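Local coordinates for protein Tox3 (Phaeosphaeria nodorum, PDB 6WES) that acts as a secreted necrotrophic effector of a fungal pathogen, its beta-barrel domain probably being recognised through the host sensitivity determinant Snn3, at residues I75-F81 with Y96-F102. Residues are numbered along the deposited sequence; the frame is centred on the assembly and turned at random.
Sequences ITAIHDF and YQLRQPF
Phe81 and Tyr96 pack closely at one end of an antiparallel ladder in which each hydrogen-bonded pair closes a ring of two N-H...O=C bonds. CG of Phe81 stands between its backbone N and carbonyl carbon (chi1 59°), which brings the ring across the neighbouring strand; Tyr96 CB then lies over its face, 3.4 Å from Phe81 CZ, as a CH-pi contact. The two rings are nearly parallel but barely overlap. On this face Leu98 and Phe102 supply apolar bulk suited to a barrel interior, small Ala77 meeting the Phe102 ring edge, CB 4.0 Å from CE2. Buried polar ends are satisfied: His79 NE2 by Arg25, Gln100 NE2 by Pro101 O and Gln123 O.

The other face is mixed and nearer solvent: Thr76, Asp80, Arg99 and Pro101 are partly exposed, Ile78 and Gln97 buried. Gln97 gives NE2 to Asp80 OD1 on the syn side at 2.8 Å; a water also donates to that oxygen. An amide suits this place, donating and accepting at once: Arg99 turns the side of its guanidinium to Gln97 OE1, giving it both NE and NH2, its aliphatic arm beside Ile78.

Both strands form a hairpin within the beta barrel, strand 126-133 flanking 92-105 and strand 57-59 flanking 72-85, while Leu98 and Phe102 pack against strands 2-16 and 23-36.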
loop_
_atom_site.group_PDB
_atom_site.type_symbol
_atom_site.label_atom_id
_atom_site.label_comp_id
_atom_site.label_asym_id
_atom_site.label_seq_id
_atom_site.Cartn_x
_atom_site.Cartn_y
_atom_site.Cartn_z
ATOM N N ILE A 75 -2.767 -4.422 5.336
ATOM C CA ILE A 75 -2.362 -3.065 5.694
ATOM C C ILE A 75 -2.763 -2.135 4.557
ATOM O O ILE A 75 -2.968 -2.572 3.433
ATOM C CB ILE A 75 -0.837 -3.030 5.956
ATOM C CG1 ILE A 75 -0.433 -1.830 6.827
ATOM C CG2 ILE A 75 -0.045 -3.057 4.674
ATOM C CD1 ILE A 75 -0.868 -1.978 8.308
ATOM N N THR A 76 -2.879 -0.841 4.849
ATOM C CA THR A 76 -3.121 0.155 3.808
ATOM C C THR A 76 -1.894 1.051 3.690
ATOM O O THR A 76 -1.462 1.649 4.686
ATOM C CB THR A 76 -4.370 0.978 4.140
ATOM O OG1 THR A 76 -5.509 0.100 4.195
ATOM C CG2 THR A 76 -4.597 2.081 3.094
ATOM N N ALA A 77 -1.322 1.137 2.493
ATOM C CA ALA A 77 -0.238 2.072 2.214
ATOM C C ALA A 77 -0.824 3.393 1.745
ATOM O O ALA A 77 -1.721 3.405 0.889
ATOM C CB ALA A 77 0.664 1.483 1.127
ATOM N N ILE A 78 -0.322 4.499 2.275
ATOM C CA ILE A 78 -0.830 5.831 1.963
ATOM C C ILE A 78 0.246 6.589 1.201
ATOM O O ILE A 78 1.398 6.649 1.650
ATOM C CB ILE A 78 -1.170 6.601 3.252
ATOM C CG1 ILE A 78 -2.086 5.807 4.174
ATOM C CG2 ILE A 78 -1.766 7.974 2.910
ATOM C CD1 ILE A 78 -3.489 5.673 3.638
ATOM N N HIS A 79 -0.129 7.195 0.068
ATOM C CA HIS A 79 0.766 7.955 -0.789
ATOM C C HIS A 79 0.122 9.313 -1.042
ATOM O O HIS A 79 -1.009 9.371 -1.521
ATOM C CB HIS A 79 0.949 7.194 -2.120
ATOM C CG HIS A 79 1.652 7.974 -3.190
ATOM N ND1 HIS A 79 2.810 8.680 -2.974
ATOM C CD2 HIS A 79 1.359 8.128 -4.505
ATOM C CE1 HIS A 79 3.200 9.250 -4.102
ATOM N NE2 HIS A 79 2.336 8.923 -5.048
ATOM N N ASP A 80 0.826 10.398 -0.715
ATOM C CA ASP A 80 0.349 11.763 -0.947
ATOM C C ASP A 80 1.173 12.428 -2.049
ATOM O O ASP A 80 2.396 12.270 -2.095
ATOM C CB ASP A 80 0.478 12.600 0.341
ATOM C CG ASP A 80 -0.237 11.961 1.521
ATOM O OD1 ASP A 80 -1.436 11.657 1.375
ATOM O OD2 ASP A 80 0.400 11.736 2.587
ATOM N N PHE A 81 0.513 13.157 -2.951
ATOM C CA PHE A 81 1.247 13.892 -3.982
ATOM C C PHE A 81 0.406 15.065 -4.446
ATOM O O PHE A 81 -0.802 15.092 -4.245
ATOM C CB PHE A 81 1.659 12.996 -5.175
ATOM C CG PHE A 81 0.503 12.340 -5.879
ATOM C CD1 PHE A 81 -0.104 11.219 -5.344
ATOM C CD2 PHE A 81 0.026 12.848 -7.081
ATOM C CE1 PHE A 81 -1.177 10.616 -5.986
ATOM C CE2 PHE A 81 -1.055 12.254 -7.722
ATOM C CZ PHE A 81 -1.643 11.139 -7.181
ATOM N N TYR A 96 -3.541 14.991 -3.745
ATOM C CA TYR A 96 -4.084 13.656 -3.959
ATOM C C TYR A 96 -3.572 12.728 -2.883
ATOM O O TYR A 96 -2.423 12.843 -2.448
ATOM C CB TYR A 96 -3.625 13.088 -5.298
ATOM C CG TYR A 96 -4.190 13.889 -6.415
ATOM C CD1 TYR A 96 -5.430 13.582 -6.954
ATOM C CD2 TYR A 96 -3.485 14.977 -6.917
ATOM C CE1 TYR A 96 -5.969 14.359 -7.972
ATOM C CE2 TYR A 96 -4.007 15.750 -7.902
ATOM C CZ TYR A 96 -5.250 15.433 -8.422
ATOM O OH TYR A 96 -5.772 16.231 -9.413
ATOM N N GLN A 97 -4.422 11.810 -2.461
ATOM C CA GLN A 97 -4.014 10.755 -1.547
ATOM C C GLN A 97 -4.489 9.414 -2.088
ATOM O O GLN A 97 -5.697 9.220 -2.313
ATOM C CB GLN A 97 -4.614 10.997 -0.178
ATOM C CG GLN A 97 -4.153 9.966 0.841
ATOM C CD GLN A 97 -4.546 10.385 2.229
ATOM O OE1 GLN A 97 -5.586 9.962 2.742
ATOM N NE2 GLN A 97 -3.720 11.226 2.846
ATOM N N LEU A 98 -3.545 8.508 -2.297
ATOM C CA LEU A 98 -3.815 7.161 -2.778
ATOM C C LEU A 98 -3.726 6.209 -1.595
ATOM O O LEU A 98 -2.770 6.273 -0.807
ATOM C CB LEU A 98 -2.766 6.784 -3.816
ATOM C CG LEU A 98 -2.805 5.355 -4.353
ATOM C CD1 LEU A 98 -4.178 5.052 -4.999
ATOM C CD2 LEU A 98 -1.692 5.202 -5.353
ATOM N N ARG A 99 -4.756 5.397 -1.425
ATOM C CA ARG A 99 -4.842 4.449 -0.317
ATOM C C ARG A 99 -4.842 3.050 -0.925
ATOM O O ARG A 99 -5.827 2.627 -1.550
ATOM C CB ARG A 99 -6.098 4.720 0.501
ATOM C CG ARG A 99 -6.133 6.139 1.052
ATOM C CD ARG A 99 -7.390 6.443 1.845
ATOM N NE ARG A 99 -7.454 7.870 2.133
ATOM C CZ ARG A 99 -8.573 8.528 2.434
ATOM N NH1 ARG A 99 -9.729 7.866 2.530
ATOM N NH2 ARG A 99 -8.523 9.825 2.666
ATOM N N GLN A 100 -3.740 2.337 -0.772
ATOM C CA GLN A 100 -3.508 1.079 -1.483
ATOM C C GLN A 100 -3.379 -0.079 -0.500
ATOM O O GLN A 100 -2.368 -0.162 0.228
ATOM C CB GLN A 100 -2.240 1.232 -2.319
ATOM C CG GLN A 100 -1.769 -0.037 -3.039
ATOM C CD GLN A 100 -2.783 -0.526 -4.044
ATOM O OE1 GLN A 100 -2.955 0.081 -5.104
ATOM N NE2 GLN A 100 -3.473 -1.623 -3.723
ATOM N N PRO A 101 -4.349 -0.984 -0.413
ATOM C CA PRO A 101 -4.221 -2.136 0.489
ATOM C C PRO A 101 -3.258 -3.176 -0.055
ATOM O O PRO A 101 -3.088 -3.326 -1.270
ATOM C CB PRO A 101 -5.637 -2.726 0.542
ATOM C CG PRO A 101 -6.537 -1.719 -0.093
ATOM C CD PRO A 101 -5.684 -0.898 -1.034
ATOM N N PHE A 102 -2.630 -3.903 0.878
ATOM C CA PHE A 102 -1.853 -5.104 0.576
ATOM C C PHE A 102 -2.164 -6.155 1.628
ATOM O O PHE A 102 -2.389 -5.826 2.793
ATOM C CB PHE A 102 -0.335 -4.853 0.622
ATOM C CG PHE A 102 0.173 -3.934 -0.459
ATOM C CD1 PHE A 102 0.478 -4.448 -1.709
ATOM C CD2 PHE A 102 0.344 -2.566 -0.224
ATOM C CE1 PHE A 102 0.934 -3.628 -2.723
ATOM C CE2 PHE A 102 0.813 -1.713 -1.238
ATOM C CZ PHE A 102 1.109 -2.257 -2.480
HETATM O O HOH W 1 -2.705 13.661 0.721
#